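Local atomic coordinates of agarase (Pseudoalteromonas fuliginea, PDB entry 6XJ9), a protein that probably hydrolyses the beta-1,4 linkages of agarose, acting as a family 50 glycoside hydrolase of a marine bacterium. Residues A[694-699]-A[749-754]; A[301-306]-A[753-758]; A[647-652]-A[700-705]. All blocks are in the same frame, centred on the assembly; numbering follows the deposited sequence. Where two conformers were deposited one is given.

Interaction 1: A[694-699]-A[749-754]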
ATOM      1  N   ASN A 694      -5.097  -5.391   2.450  1.00 19.51           N
ATOM      2  CA  ASN A 694      -6.120  -5.029   3.418  1.00 19.07           C
ATOM      3  C   ASN A 694      -7.189  -6.113   3.460  1.00 17.83           C
ATOM      4  O   ASN A 694      -7.739  -6.391   4.511  1.00 17.32           O
ATOM      5  CB  ASN A 694      -6.775  -3.678   3.117  1.00 20.63           C
ATOM      6  CG  ASN A 694      -5.819  -2.523   3.332  1.00 24.84           C
ATOM      7  OD1 ASN A 694      -4.751  -2.691   3.920  1.00 27.45           O
ATOM      8  ND2 ASN A 694      -6.212  -1.342   2.895  1.00 23.96           N
ATOM      9  N   MET A 695      -7.464  -6.736   2.314  1.00 18.59           N
ATOM     10  CA  MET A 695      -8.523  -7.727   2.257  1.00 18.76           C
ATOM     11  C   MET A 695      -8.013  -9.025   2.884  1.00 18.98           C
ATOM     12  O   MET A 695      -8.759  -9.734   3.550  1.00 18.97           O
ATOM     13  CB  MET A 695      -8.973  -7.948   0.813  1.00 18.00           C
ATOM     14  CG  MET A 695      -9.877  -6.815   0.308  1.00 17.68           C
ATOM     15  SD  MET A 695     -10.310  -7.071  -1.445  1.00 18.06           S
ATOM     16  CE  MET A 695     -11.318  -8.544  -1.297  1.00 15.27           C
ATOM     17  N   TYR A 696      -6.733  -9.314   2.655  1.00 18.30           N
ATOM     18  CA  TYR A 696      -6.028 -10.366   3.368  1.00 19.55           C
ATOM     19  C   TYR A 696      -6.228 -10.205   4.875  1.00 19.22           C
ATOM     20  O   TYR A 696      -6.598 -11.155   5.562  1.00 20.09           O
ATOM     21  CB  TYR A 696      -4.530 -10.261   3.073  1.00 19.64           C
ATOM     22  CG  TYR A 696      -3.679 -11.221   3.862  1.00 20.32           C
ATOM     23  CD1 TYR A 696      -3.535 -12.530   3.438  1.00 20.23           C
ATOM     24  CD2 TYR A 696      -3.015 -10.827   5.019  1.00 21.05           C
ATOM     25  CE1 TYR A 696      -2.749 -13.435   4.134  1.00 21.56           C
ATOM     26  CE2 TYR A 696      -2.216 -11.724   5.720  1.00 22.45           C
ATOM     27  CZ  TYR A 696      -2.094 -13.033   5.281  1.00 22.55           C
ATOM     28  OH  TYR A 696      -1.337 -13.949   5.958  1.00 25.73           O
ATOM     29  N   THR A 697      -5.950  -8.999   5.381  1.00 18.49           N
ATOM     30  CA  THR A 697      -6.023  -8.689   6.807  1.00 19.23           C
ATOM     31  C   THR A 697      -7.432  -8.953   7.350  1.00 20.18           C
ATOM     32  O   THR A 697      -7.586  -9.566   8.404  1.00 21.44           O
ATOM     33  CB  THR A 697      -5.571  -7.241   7.059  1.00 18.41           C
ATOM     34  OG1 THR A 697      -4.169  -7.239   6.799  1.00 17.53           O
ATOM     35  CG2 THR A 697      -5.814  -6.739   8.471  1.00 19.34           C
ATOM     36  N   ASP A 698      -8.454  -8.474   6.631  1.00 19.16           N
ATOM     37  CA  ASP A 698      -9.846  -8.682   7.010  1.00 20.30           C
ATOM     38  C   ASP A 698     -10.159 -10.173   7.083  1.00 19.10           C
ATOM     39  O   ASP A 698     -10.850 -10.605   8.003  1.00 19.51           O
ATOM     40  CB  ASP A 698     -10.817  -8.034   6.017  1.00 20.82           C
ATOM     41  CG  ASP A 698     -10.945  -6.525   6.180  1.00 24.12           C
ATOM     42  OD1 ASP A 698     -10.485  -6.006   7.222  1.00 24.37           O
ATOM     43  OD2 ASP A 698     -11.532  -5.882   5.273  1.00 25.60           O
ATOM     44  N   TYR A 699      -9.679 -10.933   6.089  1.00 18.48           N
ATOM     45  CA  TYR A 699      -9.983 -12.354   5.985  1.00 18.78           C
ATOM     46  C   TYR A 699      -9.387 -13.068   7.191  1.00 18.02           C
ATOM     47  O   TYR A 699     -10.049 -13.875   7.836  1.00 18.67           O
ATOM     48  CB  TYR A 699      -9.380 -12.978   4.717  1.00 17.61           C
ATOM     49  CG  TYR A 699      -9.784 -14.415   4.485  1.00 17.18           C
ATOM     50  CD1 TYR A 699      -9.248 -15.444   5.245  1.00 17.39           C
ATOM     51  CD2 TYR A 699     -10.705 -14.753   3.505  1.00 17.50           C
ATOM     52  CE1 TYR A 699      -9.612 -16.764   5.040  1.00 16.97           C
ATOM     53  CE2 TYR A 699     -11.080 -16.070   3.284  1.00 16.78           C
ATOM     54  CZ  TYR A 699     -10.530 -17.081   4.051  1.00 16.73           C
ATOM     55  OH  TYR A 699     -10.903 -18.379   3.853  1.00 15.45           O
ATOM     56  N   GLU A 749       3.931  -7.117   4.742  1.00 25.14           N
ATOM     57  CA  GLU A 749       3.717  -6.185   5.840  1.00 25.79           C
ATOM     58  C   GLU A 749       2.431  -6.540   6.580  1.00 26.02           C
ATOM     59  O   GLU A 749       2.397  -6.535   7.811  1.00 25.63           O
ATOM     60  CB  GLU A 749       3.684  -4.738   5.336  1.00 30.85           C
ATOM     61  CG  GLU A 749       5.020  -4.252   4.789  1.00 32.58           C
ATOM     62  CD  GLU A 749       6.121  -4.148   5.828  1.00 35.34           C
ATOM     63  OE1 GLU A 749       5.993  -3.287   6.718  1.00 38.85           O
ATOM     64  OE2 GLU A 749       7.085  -4.949   5.764  1.00 34.44           O
ATOM     65  N   ALA A 750       1.372  -6.855   5.824  1.00 23.47           N
ATOM     66  CA  ALA A 750       0.102  -7.218   6.432  1.00 23.65           C
ATOM     67  C   ALA A 750       0.224  -8.554   7.163  1.00 22.71           C
ATOM     68  O   ALA A 750      -0.299  -8.703   8.265  1.00 23.17           O
ATOM     69  CB  ALA A 750      -1.003  -7.241   5.406  1.00 23.98           C
ATOM     70  N   ALA A 751       0.924  -9.510   6.543  1.00 22.26           N
ATOM     71  CA  ALA A 751       1.173 -10.809   7.150  1.00 21.67           C
ATOM     72  C   ALA A 751       1.921 -10.646   8.474  1.00 21.65           C
ATOM     73  O   ALA A 751       1.551 -11.279   9.468  1.00 21.71           O
ATOM     74  CB  ALA A 751       1.918 -11.701   6.189  1.00 20.83           C
ATOM     75  N   LYS A 752       2.955  -9.788   8.493  1.00 20.65           N
ATOM     76  CA  LYS A 752       3.767  -9.639   9.693  1.00 22.52           C
ATOM     77  C   LYS A 752       2.904  -9.117  10.835  1.00 22.51           C
ATOM     78  O   LYS A 752       3.049  -9.550  11.979  1.00 25.50           O
ATOM     79  CB  LYS A 752       4.849  -8.570   9.530  1.00 23.22           C
ATOM     80  CG  LYS A 752       6.094  -8.918   8.734  1.00 23.88           C
ATOM     81  CD  LYS A 752       7.053  -7.744   8.875  1.00 25.44           C
ATOM     82  CE  LYS A 752       8.157  -7.652   7.854  1.00 26.60           C
ATOM     83  NZ  LYS A 752       8.868  -6.353   8.012  1.00 28.27           N
ATOM     84  N   ALA A 753       2.054  -8.128  10.528  1.00 23.06           N
ATOM     85  CA  ALA A 753       1.243  -7.478  11.543  1.00 22.72           C
ATOM     86  C   ALA A 753       0.223  -8.481  12.070  1.00 22.02           C
ATOM     87  O   ALA A 753       0.031  -8.596  13.275  1.00 21.30           O
ATOM     88  CB  ALA A 753       0.565  -6.257  10.972  1.00 23.31           C
ATOM     89  N   MET A 754      -0.394  -9.219  11.143  1.00 21.34           N
ATOM     90  CA  MET A 754      -1.434 -10.181  11.477  0.50 21.54           C
ATOM     91  C   MET A 754      -0.869 -11.249  12.412  1.00 20.91           C
ATOM     92  O   MET A 754      -1.460 -11.547  13.439  1.00 21.46           O
ATOM     93  CB  MET A 754      -1.991 -10.853  10.218  0.50 21.37           C
ATOM     94  CG  MET A 754      -3.044 -11.901  10.523  0.50 21.61           C
ATOM     95  SD  MET A 754      -4.474 -11.170  11.357  0.50 23.59           S
ATOM     96  CE  MET A 754      -4.914 -12.503  12.463  0.50 23.53           C
TER
HETATM   97  O   HOH W   1      -2.457  -7.254   9.061  1.00 20.60           O
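Thr697 OG1 is gripped twice while it rests against the methyl group of Ala750. One hydrogen bond goes back one turn to the carbonyl of Ala693, and the other goes to a water 2.8 Å from OG1. That same water donates to the backbone O of Ala750, 2.7 Å away, so a single solvent molecule bridges the two helices. The hydroxyl also packs directly, Thr697 OG1 lying 3.5 Å from Ala750 CB. Beside this wet patch the contact turns apolar. A chi1 of 175° carries the Tyr696 ring across to the opposing helix. The ring meets the two alanines obliquely, with CE2 3.8 Å from Ala751 CA and CD2 4.1 Å from Ala750 CB. Its hydroxyl end continues along the methyl of Ala751, and Phe430 touches both Tyr696 and Ala751. A serine in place of Tyr696 would remove this ring and probably leave a gap beside Ala751 and Phe430. Glu749 packs on Glu749 of the second subunit. Segments 694-699 and 749-754 run in the same direction, their axes 9.4 Å apart and crossing at -24°, and the residues that 749-754 turns to the tyrosine are alanines. Of the two helices they belong to, 689-704 precedes strand 709-714 in the chain and 745-763 follows it.

Interaction 2: A[301-306]-A[753-758]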
ATOM      1  N   LEU A 301      -1.549 -21.219  16.624  1.00 19.22           N
ATOM      2  CA  LEU A 301      -2.477 -21.065  15.514  1.00 19.43           C
ATOM      3  C   LEU A 301      -1.680 -21.265  14.228  1.00 19.26           C
ATOM      4  O   LEU A 301      -0.515 -20.875  14.164  1.00 20.67           O
ATOM      5  CB  LEU A 301      -3.075 -19.658  15.562  1.00 19.14           C
ATOM      6  CG  LEU A 301      -3.882 -19.293  16.807  1.00 20.18           C
ATOM      7  CD1 LEU A 301      -4.202 -17.813  16.800  1.00 19.19           C
ATOM      8  CD2 LEU A 301      -5.166 -20.103  16.915  1.00 18.96           C
ATOM      9  N   ALA A 302      -2.304 -21.865  13.206  1.00 18.81           N
ATOM     10  CA  ALA A 302      -1.593 -22.195  11.977  1.00 18.65           C
ATOM     11  C   ALA A 302      -1.787 -21.097  10.935  1.00 19.09           C
ATOM     12  O   ALA A 302      -2.880 -20.937  10.391  1.00 18.98           O
ATOM     13  CB  ALA A 302      -2.058 -23.528  11.433  1.00 19.41           C
ATOM     14  N   THR A 303      -0.703 -20.371  10.650  1.00 17.19           N
ATOM     15  CA  THR A 303      -0.664 -19.431   9.544  1.00 17.12           C
ATOM     16  C   THR A 303       0.480 -19.837   8.621  1.00 17.37           C
ATOM     17  O   THR A 303       1.456 -20.458   9.052  1.00 16.67           O
ATOM     18  CB  THR A 303      -0.535 -17.976  10.020  1.00 16.76           C
ATOM     19  OG1 THR A 303       0.730 -17.836  10.674  1.00 18.11           O
ATOM     20  CG2 THR A 303      -1.653 -17.561  10.954  1.00 16.40           C
ATOM     21  N   GLY A 304       0.334 -19.514   7.333  1.00 16.17           N
ATOM     22  CA  GLY A 304       1.315 -19.961   6.362  1.00 16.54           C
ATOM     23  C   GLY A 304       0.714 -20.026   4.964  1.00 16.35           C
ATOM     24  O   GLY A 304      -0.391 -19.542   4.744  1.00 16.16           O
ATOM     25  N   ILE A 305       1.453 -20.671   4.056  1.00 16.14           N
ATOM     26  CA  ILE A 305       1.261 -20.557   2.626  1.00 16.00           C
ATOM     27  C   ILE A 305       1.361 -21.955   2.027  1.00 16.38           C
ATOM     28  O   ILE A 305       2.225 -22.750   2.414  1.00 16.74           O
ATOM     29  CB  ILE A 305       2.342 -19.608   2.056  1.00 16.47           C
ATOM     30  CG1 ILE A 305       2.152 -18.159   2.511  1.00 16.16           C
ATOM     31  CG2 ILE A 305       2.416 -19.712   0.549  1.00 16.87           C
ATOM     32  CD1 ILE A 305       3.361 -17.258   2.291  1.00 17.52           C
ATOM     33  N   ASP A 306       0.519 -22.222   1.026  1.00 16.98           N
ATOM     34  CA  ASP A 306       0.498 -23.525   0.387  1.00 17.18           C
ATOM     35  C   ASP A 306       1.431 -23.535  -0.820  1.00 17.27           C
ATOM     36  O   ASP A 306       1.803 -22.484  -1.335  1.00 16.82           O
ATOM     37  CB  ASP A 306      -0.905 -23.892  -0.091  1.00 17.25           C
ATOM     38  CG  ASP A 306      -1.986 -23.877   0.978  1.00 17.69           C
ATOM     39  OD1 ASP A 306      -1.759 -24.461   2.068  1.00 18.09           O
ATOM     40  OD2 ASP A 306      -3.073 -23.311   0.698  1.00 16.40           O
ATOM     41  N   ALA A 753       2.054  -8.128  10.528  1.00 23.06           N
ATOM     42  CA  ALA A 753       1.243  -7.478  11.543  1.00 22.72           C
ATOM     43  C   ALA A 753       0.223  -8.481  12.070  1.00 22.02           C
ATOM     44  O   ALA A 753       0.031  -8.596  13.275  1.00 21.30           O
ATOM     45  CB  ALA A 753       0.565  -6.257  10.972  1.00 23.31           C
ATOM     46  N   MET A 754      -0.394  -9.219  11.143  1.00 21.34           N
ATOM     47  CA  MET A 754      -1.434 -10.181  11.477  0.50 21.54           C
ATOM     48  C   MET A 754      -0.869 -11.249  12.412  1.00 20.91           C
ATOM     49  O   MET A 754      -1.460 -11.547  13.439  1.00 21.46           O
ATOM     50  CB  MET A 754      -1.991 -10.853  10.218  0.50 21.37           C
ATOM     51  CG  MET A 754      -3.044 -11.901  10.523  0.50 21.61           C
ATOM     52  SD  MET A 754      -4.474 -11.170  11.357  0.50 23.59           S
ATOM     53  CE  MET A 754      -4.914 -12.503  12.463  0.50 23.53           C
ATOM     54  N   ASN A 755       0.282 -11.819  12.034  1.00 21.79           N
ATOM     55  CA  ASN A 755       0.904 -12.920  12.760  1.00 21.26           C
ATOM     56  C   ASN A 755       1.368 -12.438  14.130  1.00 22.91           C
ATOM     57  O   ASN A 755       1.347 -13.204  15.095  1.00 23.03           O
ATOM     58  CB  ASN A 755       2.090 -13.502  11.983  1.00 20.66           C
ATOM     59  CG  ASN A 755       1.681 -14.339  10.790  1.00 20.93           C
ATOM     60  OD1 ASN A 755       0.769 -15.165  10.890  1.00 20.68           O
ATOM     61  ND2 ASN A 755       2.366 -14.158   9.667  1.00 19.80           N
ATOM     62  N   GLU A 756       1.779 -11.165  14.199  1.00 24.07           N
ATOM     63  CA  GLU A 756       2.282 -10.581  15.432  1.00 25.32           C
ATOM     64  C   GLU A 756       1.164 -10.550  16.473  1.00 24.81           C
ATOM     65  O   GLU A 756       1.374 -10.895  17.638  1.00 25.10           O
ATOM     66  CB  GLU A 756       2.866  -9.187  15.160  1.00 26.47           C
ATOM     67  CG  GLU A 756       3.502  -8.541  16.375  1.00 27.56           C
ATOM     68  CD  GLU A 756       4.669  -9.330  16.944  1.00 30.78           C
ATOM     69  OE1 GLU A 756       5.518  -9.784  16.152  1.00 30.94           O
ATOM     70  OE2 GLU A 756       4.707  -9.516  18.177  1.00 33.52           O
ATOM     71  N   SER A 757      -0.038 -10.163  16.036  1.00 23.44           N
ATOM     72  CA  SER A 757      -1.106  -9.846  16.965  1.00 24.14           C
ATOM     73  C   SER A 757      -2.048 -11.026  17.194  1.00 23.78           C
ATOM     74  O   SER A 757      -2.906 -10.939  18.068  1.00 25.52           O
ATOM     75  CB  SER A 757      -1.856  -8.611  16.529  1.00 25.69           C
ATOM     76  OG  SER A 757      -2.478  -8.840  15.275  1.00 29.49           O
ATOM     77  N   MET A 758      -1.875 -12.137  16.460  1.00 22.12           N
ATOM     78  CA  MET A 758      -2.929 -13.149  16.439  1.00 22.32           C
ATOM     79  C   MET A 758      -3.202 -13.755  17.814  1.00 22.78           C
ATOM     80  O   MET A 758      -4.365 -13.943  18.164  1.00 21.82           O
ATOM     81  CB  MET A 758      -2.706 -14.269  15.421  1.00 21.60           C
ATOM     82  CG  MET A 758      -1.454 -15.098  15.614  1.00 21.30           C
ATOM     83  SD  MET A 758      -1.210 -16.133  14.138  1.00 22.91           S
ATOM     84  CE  MET A 758       0.470 -16.692  14.440  1.00 20.42           C
TER
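Asn755 comes first, accepting a hydrogen bond through its OD1 from Thr303 OG1 at 2.7 Å. The hydroxyl approaches from above the carbonyl plane, 42° out of it, and the two side chains pass alongside, pointing opposite ways. The other end of the amide is held too: Asn755 ND2 bonds to the backbone O of Trp428, which helps fix the rotation of the group. One turn on, Met758 CG sits between the backbone N and the carbonyl carbon (chi1 61°), and from there the chain runs extended toward the strand. The methionine and Thr303 side chains reach toward each other tip to tip, Met758 SD coming 3.5 Å from Thr303 CG2, so the threonine gives its hydroxyl to Asn755 and its methyl to the methionine. Further back along the same side chain, Met758 CG packs on Leu301 CD1 at 4.0 Å. Alternate residues of the strand, Leu301 and Thr303, face helix 745-763, while Ala302 points away from it. Ser431 OG bonds the backbone of both Leu301 and Thr303, and Phe430 lies against Thr303 and Asn755. With strand 299-305 paired in parallel to 709-714, a late helix packed on an early strand is consistent with closure of the (beta/alpha)8 barrel expected of this agarase family.

Interaction 3: A[647-652]-A[700-705]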
ATOM      1  N   GLU A 647     -14.282 -13.405   0.694  1.00 17.73           N
ATOM      2  CA  GLU A 647     -13.622 -12.240   1.254  1.00 18.40           C
ATOM      3  C   GLU A 647     -13.349 -12.438   2.744  1.00 18.22           C
ATOM      4  O   GLU A 647     -12.615 -11.659   3.342  1.00 17.91           O
ATOM      5  CB  GLU A 647     -14.419 -10.970   0.971  1.00 17.94           C
ATOM      6  CG  GLU A 647     -14.211 -10.482  -0.448  1.00 18.99           C
ATOM      7  CD  GLU A 647     -14.907  -9.178  -0.800  1.00 20.02           C
ATOM      8  OE1 GLU A 647     -15.173  -8.365   0.115  1.00 20.31           O
ATOM      9  OE2 GLU A 647     -15.179  -8.977  -1.996  1.00 22.36           O
ATOM     10  N   GLY A 648     -13.941 -13.488   3.328  1.00 17.54           N
ATOM     11  CA  GLY A 648     -13.821 -13.723   4.757  1.00 17.60           C
ATOM     12  C   GLY A 648     -14.655 -14.923   5.191  1.00 18.13           C
ATOM     13  O   GLY A 648     -15.378 -15.497   4.378  1.00 17.88           O
ATOM     14  N   LEU A 649     -14.536 -15.288   6.478  1.00 18.47           N
ATOM     15  CA  LEU A 649     -15.381 -16.310   7.079  1.00 17.37           C
ATOM     16  C   LEU A 649     -16.577 -15.633   7.744  1.00 17.91           C
ATOM     17  O   LEU A 649     -16.452 -15.110   8.850  1.00 17.15           O
ATOM     18  CB  LEU A 649     -14.580 -17.115   8.112  1.00 17.79           C
ATOM     19  CG  LEU A 649     -13.327 -17.826   7.596  1.00 16.91           C
ATOM     20  CD1 LEU A 649     -12.808 -18.800   8.644  1.00 17.09           C
ATOM     21  CD2 LEU A 649     -13.611 -18.545   6.281  1.00 17.31           C
ATOM     22  N   ARG A 650     -17.724 -15.644   7.049  1.00 18.44           N
ATOM     23  CA  ARG A 650     -18.944 -15.033   7.561  1.00 18.97           C
ATOM     24  C   ARG A 650     -19.539 -15.933   8.639  1.00 19.29           C
ATOM     25  O   ARG A 650     -19.574 -17.163   8.510  1.00 18.40           O
ATOM     26  CB  ARG A 650     -20.005 -14.876   6.462  1.00 19.02           C
ATOM     27  CG  ARG A 650     -19.618 -13.982   5.293  1.00 19.14           C
ATOM     28  CD  ARG A 650     -20.729 -13.977   4.246  1.00 20.21           C
ATOM     29  NE  ARG A 650     -22.052 -13.665   4.789  1.00 21.72           N
ATOM     30  CZ  ARG A 650     -22.494 -12.438   5.070  1.00 23.19           C
ATOM     31  NH1 ARG A 650     -21.719 -11.384   4.861  1.00 20.94           N
ATOM     32  NH2 ARG A 650     -23.723 -12.269   5.542  1.00 24.08           N
ATOM     33  N   ASP A 651     -20.039 -15.299   9.698  1.00 20.71           N
ATOM     34  CA  ASP A 651     -20.635 -16.039  10.796  1.00 21.10           C
ATOM     35  C   ASP A 651     -21.772 -16.911  10.271  1.00 21.15           C
ATOM     36  O   ASP A 651     -21.899 -18.057  10.688  1.00 21.24           O
ATOM     37  CB  ASP A 651     -21.010 -15.102  11.956  1.00 21.73           C
ATOM     38  CG  ASP A 651     -19.798 -14.474  12.634  1.00 24.05           C
ATOM     39  OD1 ASP A 651     -18.739 -15.146  12.724  1.00 24.91           O
ATOM     40  OD2 ASP A 651     -19.898 -13.308  13.040  1.00 23.77           O
ATOM     41  N   ASP A 652     -22.584 -16.379   9.336  1.00 22.93           N
ATOM     42  CA  ASP A 652     -23.762 -17.110   8.892  1.00 24.75           C
ATOM     43  C   ASP A 652     -23.371 -18.387   8.149  1.00 26.12           C
ATOM     44  O   ASP A 652     -24.062 -19.402   8.266  1.00 26.85           O
ATOM     45  CB  ASP A 652     -24.800 -16.229   8.186  1.00 26.18           C
ATOM     46  CG  ASP A 652     -24.340 -15.564   6.897  1.00 25.92           C
ATOM     47  OD1 ASP A 652     -23.198 -15.832   6.440  1.00 26.33           O
ATOM     48  OD2 ASP A 652     -25.122 -14.758   6.371  1.00 25.16           O
ATOM     49  N   MET A 700      -8.126 -12.747   7.478  1.00 18.21           N
ATOM     50  CA  MET A 700      -7.390 -13.383   8.560  1.00 18.62           C
ATOM     51  C   MET A 700      -7.967 -12.979   9.917  1.00 18.97           C
ATOM     52  O   MET A 700      -7.974 -13.789  10.852  1.00 19.87           O
ATOM     53  CB  MET A 700      -5.894 -13.048   8.481  1.00 17.74           C
ATOM     54  CG  MET A 700      -5.139 -13.889   7.430  1.00 18.07           C
ATOM     55  SD  MET A 700      -5.399 -15.704   7.596  1.00 19.01           S
ATOM     56  CE  MET A 700      -4.863 -15.947   9.291  1.00 18.44           C
ATOM     57  N   ASN A 701      -8.496 -11.752  10.005  1.00 18.39           N
ATOM     58  CA  ASN A 701      -9.157 -11.320  11.227  1.00 20.32           C
ATOM     59  C   ASN A 701     -10.396 -12.173  11.487  1.00 20.49           C
ATOM     60  O   ASN A 701     -10.700 -12.481  12.641  1.00 20.48           O
ATOM     61  CB  ASN A 701      -9.462  -9.819  11.237  1.00 21.19           C
ATOM     62  CG  ASN A 701      -8.247  -8.984  11.574  1.00 22.59           C
ATOM     63  OD1 ASN A 701      -7.352  -9.449  12.276  1.00 24.84           O
ATOM     64  ND2 ASN A 701      -8.214  -7.747  11.107  1.00 22.41           N
ATOM     65  N   SER A 702     -11.105 -12.538  10.414  1.00 19.30           N
ATOM     66  CA  SER A 702     -12.321 -13.317  10.567  1.00 19.42           C
ATOM     67  C   SER A 702     -11.992 -14.754  10.969  1.00 18.13           C
ATOM     68  O   SER A 702     -12.790 -15.389  11.644  1.00 18.74           O
ATOM     69  CB  SER A 702     -13.212 -13.251   9.351  1.00 18.25           C
ATOM     70  OG  SER A 702     -12.684 -14.007   8.273  1.00 19.13           O
ATOM     71  N   VAL A 703     -10.820 -15.247  10.555  1.00 18.63           N
ATOM     72  CA  VAL A 703     -10.315 -16.547  10.980  1.00 17.53           C
ATOM     73  C   VAL A 703      -9.972 -16.487  12.473  1.00 18.69           C
ATOM     74  O   VAL A 703     -10.405 -17.337  13.255  1.00 18.48           O
ATOM     75  CB  VAL A 703      -9.080 -16.966  10.161  1.00 18.13           C
ATOM     76  CG1 VAL A 703      -8.489 -18.277  10.678  1.00 16.67           C
ATOM     77  CG2 VAL A 703      -9.376 -17.045   8.666  1.00 17.30           C
ATOM     78  N   ILE A 704      -9.204 -15.463  12.856  1.00 19.33           N
ATOM     79  CA  ILE A 704      -8.730 -15.286  14.222  1.00 20.32           C
ATOM     80  C   ILE A 704      -9.907 -15.062  15.177  1.00 20.43           C
ATOM     81  O   ILE A 704      -9.852 -15.499  16.331  1.00 20.02           O
ATOM     82  CB  ILE A 704      -7.702 -14.133  14.293  1.00 22.15           C
ATOM     83  CG1 ILE A 704      -6.392 -14.480  13.580  1.00 24.40           C
ATOM     84  CG2 ILE A 704      -7.452 -13.674  15.725  1.00 22.96           C
ATOM     85  CD1 ILE A 704      -5.994 -15.936  13.652  1.00 28.28           C
ATOM     86  N   ASP A 705     -10.971 -14.405  14.687  1.00 19.52           N
ATOM     87  CA  ASP A 705     -12.093 -14.035  15.539  1.00 20.44           C
ATOM     88  C   ASP A 705     -13.115 -15.171  15.612  1.00 21.96           C
ATOM     89  O   ASP A 705     -14.113 -15.062  16.322  1.00 20.93           O
ATOM     90  CB  ASP A 705     -12.739 -12.717  15.095  1.00 19.95           C
ATOM     91  CG  ASP A 705     -11.823 -11.506  15.209  1.00 20.39           C
ATOM     92  OD1 ASP A 705     -10.783 -11.587  15.918  1.00 20.28           O
ATOM     93  OD2 ASP A 705     -12.137 -10.496  14.575  1.00 20.19           O
TER
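Leu649 meets Ser702 across this contact, and right after it comes the one guanidinium group, that of Arg650, which Asp652 grips side-on, two nitrogens to two oxygens: Arg650 NE to Asp652 OD1 at 3.0 Å and Arg650 NH2 to Asp652 OD2, also at 3.0 Å. OD2 is the partner at the edge, in the guanidinium plane, whereas OD1 is tilted out of it. The NH2 nitrogen in turn reaches OD2 from 41° above the carboxylate plane, so the two flat groups are not coplanar. Arg650 is the N-cap residue of helix 651-654, and its bond to CB points away from segment 700-705. NH1 bonds to Thr195 O and NH2 also to Lys66 O, both in the CBM-like domain.

On the other side of the loop the backbone does the work. Leu649 N donates to Ser702 OG at 2.9 Å, almost straight at 173°. A chi1 of 73° folds this hydroxyl back against its own backbone, close to the helix, and from there it also bonds Tyr699 O. Gly648 CA passes 3.7 Å from Ser702 OG. Leu649 CB sits over the hydroxyl at 3.6 Å, while its tip crosses Val703 obliquely, CD1 to CG2 at 3.9 Å. Phe709 and Tyr699 also touch Leu649, and Ala712 backs Val703.

One serine oxygen therefore joins a helix carbonyl to a loop N-H. Engagement with Tyr699 O would probably make that oxygen a stronger acceptor, and the bond satisfies the N-H of the buried Leu649, beside its packing on Val703, fixing the loop after strand 640-643 to the last turns of the helix.

Two helices tie the three contacts together: helix 745-763 serves interactions 1 and 2, and helix 689-704 serves interactions 1 and 3. Interaction 1 is only partly buried, and there solvent does the polar bridging between helix and helix. Interactions 2 and 3 are buried and use direct bonds instead, from a side-chain hydroxyl to an amide oxygen in the strand-to-helix contact, and from a backbone N-H to a hydroxyl where loop meets helix. Each sets apolar side chains next to that bond. Interaction 2 lies against the sheet of strand 299-305, probably part of the barrel, whereas interaction 3 looks toward the CBM-like domain.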